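Local coordinates for angiotensin-converting enzyme (Anopheles gambiae, PDB 6S1Y), which probably cleaves peptides as a zinc metalloprotease of the angiotensin-converting enzyme family, and here holds a gamma-glutamyl glutamate in its active-site cleft, at residues 450-462 with 473-485. Residues are numbered along the deposited sequence; the frame is centred on the assembly and turned at random.
Sequences IKPREYNCKFWEM and VVRTEQDFDPPAK. With KSN ((2~{S})-2-[[(4~{S})-4-azanyl-5-oxidanyl-5-oxidanylidene-pentanoyl]amino]pentanedioic acid), chain H.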
loop_
_atom_site.group_PDB
_atom_site.type_symbol
_atom_site.label_atom_id
_atom_site.label_comp_id
_atom_site.label_asym_id
_atom_site.label_seq_id
_atom_site.Cartn_x
_atom_site.Cartn_y
_atom_site.Cartn_z
ATOM N N ILE A 450 -12.539 19.929 5.493
ATOM C CA ILE A 450 -12.252 20.268 4.102
ATOM C C ILE A 450 -13.565 20.216 3.334
ATOM O O ILE A 450 -14.169 19.145 3.201
ATOM C CB ILE A 450 -11.223 19.314 3.474
ATOM C CG1 ILE A 450 -9.877 19.395 4.189
ATOM C CG2 ILE A 450 -11.030 19.623 1.997
ATOM C CD1 ILE A 450 -8.859 18.302 3.726
ATOM N N LYS A 451 -14.004 21.361 2.825
ATOM C CA LYS A 451 -15.346 21.430 2.259
ATOM C C LYS A 451 -15.296 21.241 0.755
ATOM O O LYS A 451 -14.247 21.407 0.138
ATOM C CB LYS A 451 -16.011 22.775 2.587
ATOM C CG LYS A 451 -15.938 23.208 4.067
ATOM C CD LYS A 451 -17.090 22.687 4.923
ATOM C CE LYS A 451 -17.230 23.520 6.223
ATOM N NZ LYS A 451 -15.916 23.683 6.943
ATOM N N PRO A 452 -16.430 20.907 0.133
ATOM C CA PRO A 452 -16.420 20.598 -1.306
ATOM C C PRO A 452 -15.867 21.696 -2.206
ATOM O O PRO A 452 -15.287 21.390 -3.257
ATOM C CB PRO A 452 -17.910 20.334 -1.607
ATOM C CG PRO A 452 -18.488 19.834 -0.290
ATOM C CD PRO A 452 -17.738 20.613 0.769
ATOM N N ARG A 453 -16.031 22.964 -1.865
ATOM C CA ARG A 453 -15.572 23.996 -2.789
ATOM C C ARG A 453 -14.076 24.259 -2.668
ATOM O O ARG A 453 -13.546 25.063 -3.433
ATOM C CB ARG A 453 -16.365 25.289 -2.567
ATOM C CG ARG A 453 -16.165 25.881 -1.197
ATOM C CD ARG A 453 -17.213 26.943 -0.858
ATOM N NE ARG A 453 -17.459 26.982 0.584
ATOM C CZ ARG A 453 -16.583 27.424 1.485
ATOM N NH1 ARG A 453 -15.390 27.874 1.102
ATOM N NH2 ARG A 453 -16.899 27.407 2.774
ATOM N N GLU A 454 -13.388 23.600 -1.737
ATOM C CA GLU A 454 -11.935 23.674 -1.631
ATOM C C GLU A 454 -11.289 22.291 -1.744
ATOM O O GLU A 454 -10.149 22.098 -1.318
ATOM C CB GLU A 454 -11.537 24.351 -0.311
ATOM C CG GLU A 454 -12.470 24.031 0.839
ATOM C CD GLU A 454 -11.910 24.372 2.212
ATOM O OE1 GLU A 454 -12.229 23.616 3.165
ATOM O OE2 GLU A 454 -11.173 25.377 2.348
ATOM N N TYR A 455 -11.987 21.323 -2.335
ATOM C CA TYR A 455 -11.482 19.949 -2.372
ATOM C C TYR A 455 -10.114 19.867 -3.047
ATOM O O TYR A 455 -9.201 19.196 -2.549
ATOM C CB TYR A 455 -12.469 19.047 -3.113
ATOM C CG TYR A 455 -13.563 18.402 -2.285
ATOM C CD1 TYR A 455 -13.586 18.478 -0.907
ATOM C CD2 TYR A 455 -14.561 17.685 -2.911
ATOM C CE1 TYR A 455 -14.599 17.865 -0.185
ATOM C CE2 TYR A 455 -15.562 17.069 -2.204
ATOM C CZ TYR A 455 -15.580 17.149 -0.861
ATOM O OH TYR A 455 -16.608 16.513 -0.219
ATOM N N ASN A 456 -9.944 20.542 -4.183
ATOM C CA ASN A 456 -8.735 20.291 -4.944
ATOM C C ASN A 456 -7.546 21.064 -4.396
ATOM O O ASN A 456 -6.445 20.508 -4.289
ATOM C CB ASN A 456 -8.936 20.611 -6.423
ATOM C CG ASN A 456 -8.042 19.735 -7.323
ATOM O OD1 ASN A 456 -7.746 18.573 -6.992
ATOM N ND2 ASN A 456 -7.589 20.298 -8.446
ATOM N N CYS A 457 -7.728 22.333 -4.024
ATOM C CA CYS A 457 -6.559 23.081 -3.572
ATOM C C CYS A 457 -6.126 22.684 -2.160
ATOM O O CYS A 457 -4.935 22.766 -1.857
ATOM C CB CYS A 457 -6.813 24.586 -3.722
ATOM S SG CYS A 457 -6.751 25.096 -5.559
ATOM N N LYS A 458 -7.022 22.199 -1.302
ATOM C CA LYS A 458 -6.549 21.662 -0.028
ATOM C C LYS A 458 -5.809 20.339 -0.221
ATOM O O LYS A 458 -4.888 20.023 0.540
ATOM C CB LYS A 458 -7.710 21.501 0.962
ATOM C CG LYS A 458 -8.088 22.825 1.685
ATOM C CD LYS A 458 -6.972 23.287 2.616
ATOM C CE LYS A 458 -7.377 24.473 3.508
ATOM N NZ LYS A 458 -6.620 24.460 4.809
ATOM N N PHE A 459 -6.155 19.570 -1.253
ATOM C CA PHE A 459 -5.372 18.384 -1.589
ATOM C C PHE A 459 -3.951 18.762 -1.994
ATOM O O PHE A 459 -2.970 18.345 -1.362
ATOM C CB PHE A 459 -6.058 17.621 -2.708
ATOM C CG PHE A 459 -5.276 16.431 -3.203
ATOM C CD1 PHE A 459 -5.182 15.274 -2.436
ATOM C CD2 PHE A 459 -4.701 16.449 -4.457
ATOM C CE1 PHE A 459 -4.488 14.162 -2.898
ATOM C CE2 PHE A 459 -4.018 15.360 -4.930
ATOM C CZ PHE A 459 -3.902 14.203 -4.139
ATOM N N TRP A 460 -3.819 19.580 -3.042
ATOM C CA TRP A 460 -2.488 19.917 -3.528
ATOM C C TRP A 460 -1.713 20.758 -2.519
ATOM O O TRP A 460 -0.480 20.715 -2.495
ATOM C CB TRP A 460 -2.587 20.639 -4.871
ATOM C CG TRP A 460 -3.018 19.730 -5.983
ATOM C CD1 TRP A 460 -4.150 19.828 -6.758
ATOM C CD2 TRP A 460 -2.318 18.568 -6.446
ATOM N NE1 TRP A 460 -4.192 18.780 -7.682
ATOM C CE2 TRP A 460 -3.085 17.995 -7.497
ATOM C CE3 TRP A 460 -1.123 17.947 -6.070
ATOM C CZ2 TRP A 460 -2.678 16.856 -8.173
ATOM C CZ3 TRP A 460 -0.733 16.799 -6.744
ATOM C CH2 TRP A 460 -1.509 16.274 -7.785
ATOM N N GLU A 461 -2.407 21.507 -1.661
ATOM C CA GLU A 461 -1.715 22.256 -0.618
ATOM C C GLU A 461 -1.080 21.301 0.384
ATOM O O GLU A 461 0.075 21.493 0.789
ATOM C CB GLU A 461 -2.683 23.235 0.079
ATOM C CG GLU A 461 -2.082 23.962 1.284
ATOM C CD GLU A 461 -3.108 24.815 2.048
ATOM O OE1 GLU A 461 -3.739 24.292 2.995
ATOM O OE2 GLU A 461 -3.296 25.998 1.685
ATOM N N MET A 462 -1.807 20.252 0.781
ATOM C CA MET A 462 -1.225 19.275 1.700
ATOM C C MET A 462 -0.093 18.490 1.036
ATOM O O MET A 462 0.944 18.246 1.657
ATOM C CB MET A 462 -2.318 18.328 2.213
ATOM C CG MET A 462 -3.236 18.955 3.279
ATOM S SD MET A 462 -4.490 17.812 3.946
ATOM C CE MET A 462 -3.472 16.378 3.964
ATOM N N VAL A 473 1.227 21.601 -14.193
ATOM C CA VAL A 473 0.446 22.689 -14.765
ATOM C C VAL A 473 -0.431 23.236 -13.648
ATOM O O VAL A 473 -0.646 22.584 -12.623
ATOM C CB VAL A 473 -0.442 22.241 -15.939
ATOM C CG1 VAL A 473 0.398 21.727 -17.111
ATOM C CG2 VAL A 473 -1.430 21.183 -15.450
ATOM N N VAL A 474 -0.990 24.419 -13.880
ATOM C CA VAL A 474 -1.907 25.005 -12.919
ATOM C C VAL A 474 -3.196 24.199 -12.885
ATOM O O VAL A 474 -3.766 23.885 -13.933
ATOM C CB VAL A 474 -2.173 26.475 -13.278
ATOM C CG1 VAL A 474 -3.250 27.066 -12.386
ATOM C CG2 VAL A 474 -0.878 27.276 -13.172
ATOM N N ARG A 475 -3.645 23.845 -11.681
ATOM C CA ARG A 475 -4.946 23.221 -11.453
ATOM C C ARG A 475 -5.896 24.227 -10.798
ATOM O O ARG A 475 -5.465 25.235 -10.226
ATOM C CB ARG A 475 -4.824 21.962 -10.568
ATOM C CG ARG A 475 -3.748 20.942 -11.017
ATOM C CD ARG A 475 -4.011 20.343 -12.390
ATOM N NE ARG A 475 -5.021 19.296 -12.363
ATOM C CZ ARG A 475 -5.619 18.812 -13.439
ATOM N NH1 ARG A 475 -5.330 19.321 -14.633
ATOM N NH2 ARG A 475 -6.518 17.836 -13.327
ATOM N N THR A 476 -7.197 23.928 -10.856
ATOM C CA THR A 476 -8.228 24.782 -10.272
ATOM C C THR A 476 -9.249 23.913 -9.548
ATOM O O THR A 476 -9.166 22.674 -9.567
ATOM C CB THR A 476 -8.936 25.634 -11.342
ATOM O OG1 THR A 476 -9.743 24.784 -12.171
ATOM C CG2 THR A 476 -7.914 26.390 -12.201
ATOM N N GLU A 477 -10.247 24.559 -8.927
ATOM C CA GLU A 477 -11.335 23.802 -8.324
ATOM C C GLU A 477 -12.251 23.166 -9.364
ATOM O O GLU A 477 -13.066 22.319 -9.000
ATOM C CB GLU A 477 -12.150 24.672 -7.392
ATOM C CG GLU A 477 -11.424 24.984 -6.082
ATOM C CD GLU A 477 -11.128 23.728 -5.274
ATOM O OE1 GLU A 477 -11.739 22.667 -5.559
ATOM O OE2 GLU A 477 -10.283 23.791 -4.367
ATOM N N GLN A 478 -12.126 23.522 -10.641
ATOM C CA GLN A 478 -12.848 22.779 -11.668
ATOM C C GLN A 478 -12.223 21.409 -11.903
ATOM O O GLN A 478 -12.909 20.497 -12.371
ATOM C CB GLN A 478 -12.878 23.562 -12.979
ATOM C CG GLN A 478 -13.691 24.849 -12.901
ATOM C CD GLN A 478 -13.227 25.878 -13.915
ATOM O OE1 GLN A 478 -12.970 27.037 -13.566
ATOM N NE2 GLN A 478 -13.107 25.457 -15.180
ATOM N N ASP A 479 -10.924 21.257 -11.616
ATOM C CA ASP A 479 -10.299 19.951 -11.536
ATOM C C ASP A 479 -10.660 19.315 -10.200
ATOM O O ASP A 479 -11.069 20.002 -9.260
ATOM C CB ASP A 479 -8.783 20.058 -11.669
ATOM C CG ASP A 479 -8.368 20.843 -12.898
ATOM O OD1 ASP A 479 -8.822 20.493 -14.009
ATOM O OD2 ASP A 479 -7.604 21.831 -12.751
ATOM N N PHE A 480 -10.544 17.985 -10.133
ATOM C CA PHE A 480 -10.729 17.308 -8.843
ATOM C C PHE A 480 -9.855 16.043 -8.850
ATOM O O PHE A 480 -10.275 14.975 -9.298
ATOM C CB PHE A 480 -12.188 16.985 -8.579
ATOM C CG PHE A 480 -12.397 16.176 -7.330
ATOM C CD1 PHE A 480 -11.943 16.634 -6.125
ATOM C CD2 PHE A 480 -13.022 14.961 -7.376
ATOM C CE1 PHE A 480 -12.111 15.893 -4.980
ATOM C CE2 PHE A 480 -13.203 14.218 -6.229
ATOM C CZ PHE A 480 -12.746 14.684 -5.029
ATOM N N ASP A 481 -8.656 16.179 -8.321
ATOM C CA ASP A 481 -7.575 15.262 -8.632
ATOM C C ASP A 481 -7.382 14.062 -7.705
ATOM O O ASP A 481 -6.767 13.076 -8.123
ATOM C CB ASP A 481 -6.280 16.086 -8.708
ATOM C CG ASP A 481 -6.254 17.004 -9.920
ATOM O OD1 ASP A 481 -6.691 16.517 -10.992
ATOM O OD2 ASP A 481 -5.809 18.189 -9.808
ATOM N N PRO A 482 -7.902 14.071 -6.484
ATOM C CA PRO A 482 -7.685 12.920 -5.564
ATOM C C PRO A 482 -8.087 11.576 -6.148
ATOM O O PRO A 482 -7.398 10.571 -5.905
ATOM C CB PRO A 482 -8.555 13.282 -4.349
ATOM C CG PRO A 482 -8.459 14.790 -4.344
ATOM C CD PRO A 482 -8.549 15.199 -5.783
ATOM N N PRO A 483 -9.190 11.483 -6.896
ATOM C CA PRO A 483 -9.613 10.150 -7.386
ATOM C C PRO A 483 -8.690 9.556 -8.448
ATOM O O PRO A 483 -8.852 8.381 -8.791
ATOM C CB PRO A 483 -11.022 10.400 -7.957
ATOM C CG PRO A 483 -11.463 11.687 -7.316
ATOM C CD PRO A 483 -10.202 12.511 -7.177
ATOM N N ALA A 484 -7.746 10.338 -8.983
ATOM C CA ALA A 484 -6.730 9.836 -9.893
ATOM C C ALA A 484 -5.803 8.818 -9.241
ATOM O O ALA A 484 -4.921 8.279 -9.907
ATOM C CB ALA A 484 -5.897 10.996 -10.439
ATOM N N LYS A 485 -5.973 8.570 -7.949
ATOM C CA LYS A 485 -5.189 7.577 -7.212
ATOM C C LYS A 485 -6.115 6.417 -6.876
ATOM O O LYS A 485 -7.218 6.641 -6.352
ATOM C CB LYS A 485 -4.587 8.197 -5.953
ATOM C CG LYS A 485 -3.899 7.244 -5.019
ATOM C CD LYS A 485 -2.677 6.611 -5.648
ATOM C CE LYS A 485 -2.116 5.498 -4.756
ATOM N NZ LYS A 485 -1.175 4.572 -5.503
HETATM C C10 KSN H . -6.933 -3.758 -2.459
HETATM C C13 KSN H . -2.325 -3.929 -1.870
HETATM C C17 KSN H . 0.424 1.604 -4.020
HETATM C C02 KSN H . 1.101 0.529 -3.160
HETATM C C03 KSN H . 0.223 -0.670 -2.775
HETATM C C04 KSN H . -1.002 -0.936 -3.635
HETATM C C05 KSN H . -1.035 -2.320 -4.334
HETATM C C07 KSN H . -3.073 -3.169 -2.993
HETATM C C08 KSN H . -4.462 -3.721 -3.284
HETATM C C09 KSN H . -5.450 -3.507 -2.122
HETATM N N01 KSN H . 1.611 1.119 -1.917
HETATM N N06 KSN H . -2.063 -3.330 -4.048
HETATM O O11 KSN H . -7.308 -3.757 -3.673
HETATM O O12 KSN H . -7.798 -3.953 -1.537
HETATM O O14 KSN H . -1.672 -4.962 -2.182
HETATM O O15 KSN H . -2.317 -3.530 -0.689
HETATM O O16 KSN H . -0.236 -2.555 -5.191
HETATM O O18 KSN H . 0.437 1.449 -5.271
HETATM O O19 KSN H . -0.138 2.635 -3.561
HETATM O O HOH W 1 -14.106 22.158 -5.470
#
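Asn456, in the first turn of helix 455-467, spends its whole amide on segment 473-485: OD1 accepts from Asp481 N at 2.9 Å, while ND2 donates to Thr476 O and to Asp481 OD2. That last oxygen, buried, takes three donors. Asn456 ND2 comes from above the carboxylate plane, Trp460 NE1 reaches Asp481 OD2 at 2.7 Å on the anti side, and Arg475 NE meets it on the syn side, nearly straight at 179°. Arg475 NH2 binds Asp481 OD1, making a side-on two-nitrogen salt bridge that fixes the carboxylate's rotation and probably favours its charged form. Beside this polar core, Pro482 CG lies over a face of Phe459, 4.0 Å from the ring centroid, a CH-pi contact; Tyr455 CD2 touches Phe480 CE1 at 3.7 Å. Equally tight is Glu477, bent at chi2 (-62°): OE1 accepts from Asn456 N (3.1 Å) and OE2 from Cys457 N (3.0 Å), two backbone N-H groups of the first turn.

The contact is looser toward solvent, at exposed Pro452 and Arg453. Arg453 O merely lies against Glu477 CD (3.3 Å) without bonding, and its poorly ordered side chain points away.

Helix 431-447 packs against Tyr455 and Pro482, and helix 149-163 against Asp481. Lys485 NZ, at the N-cap of the next helix, hydrogen-bonds carboxylate oxygen O19 of the ligand, whereas the Cys457-Cys602 disulfide ties helix 455-467 to strand 602-603, which pairs in parallel with strand 475-476.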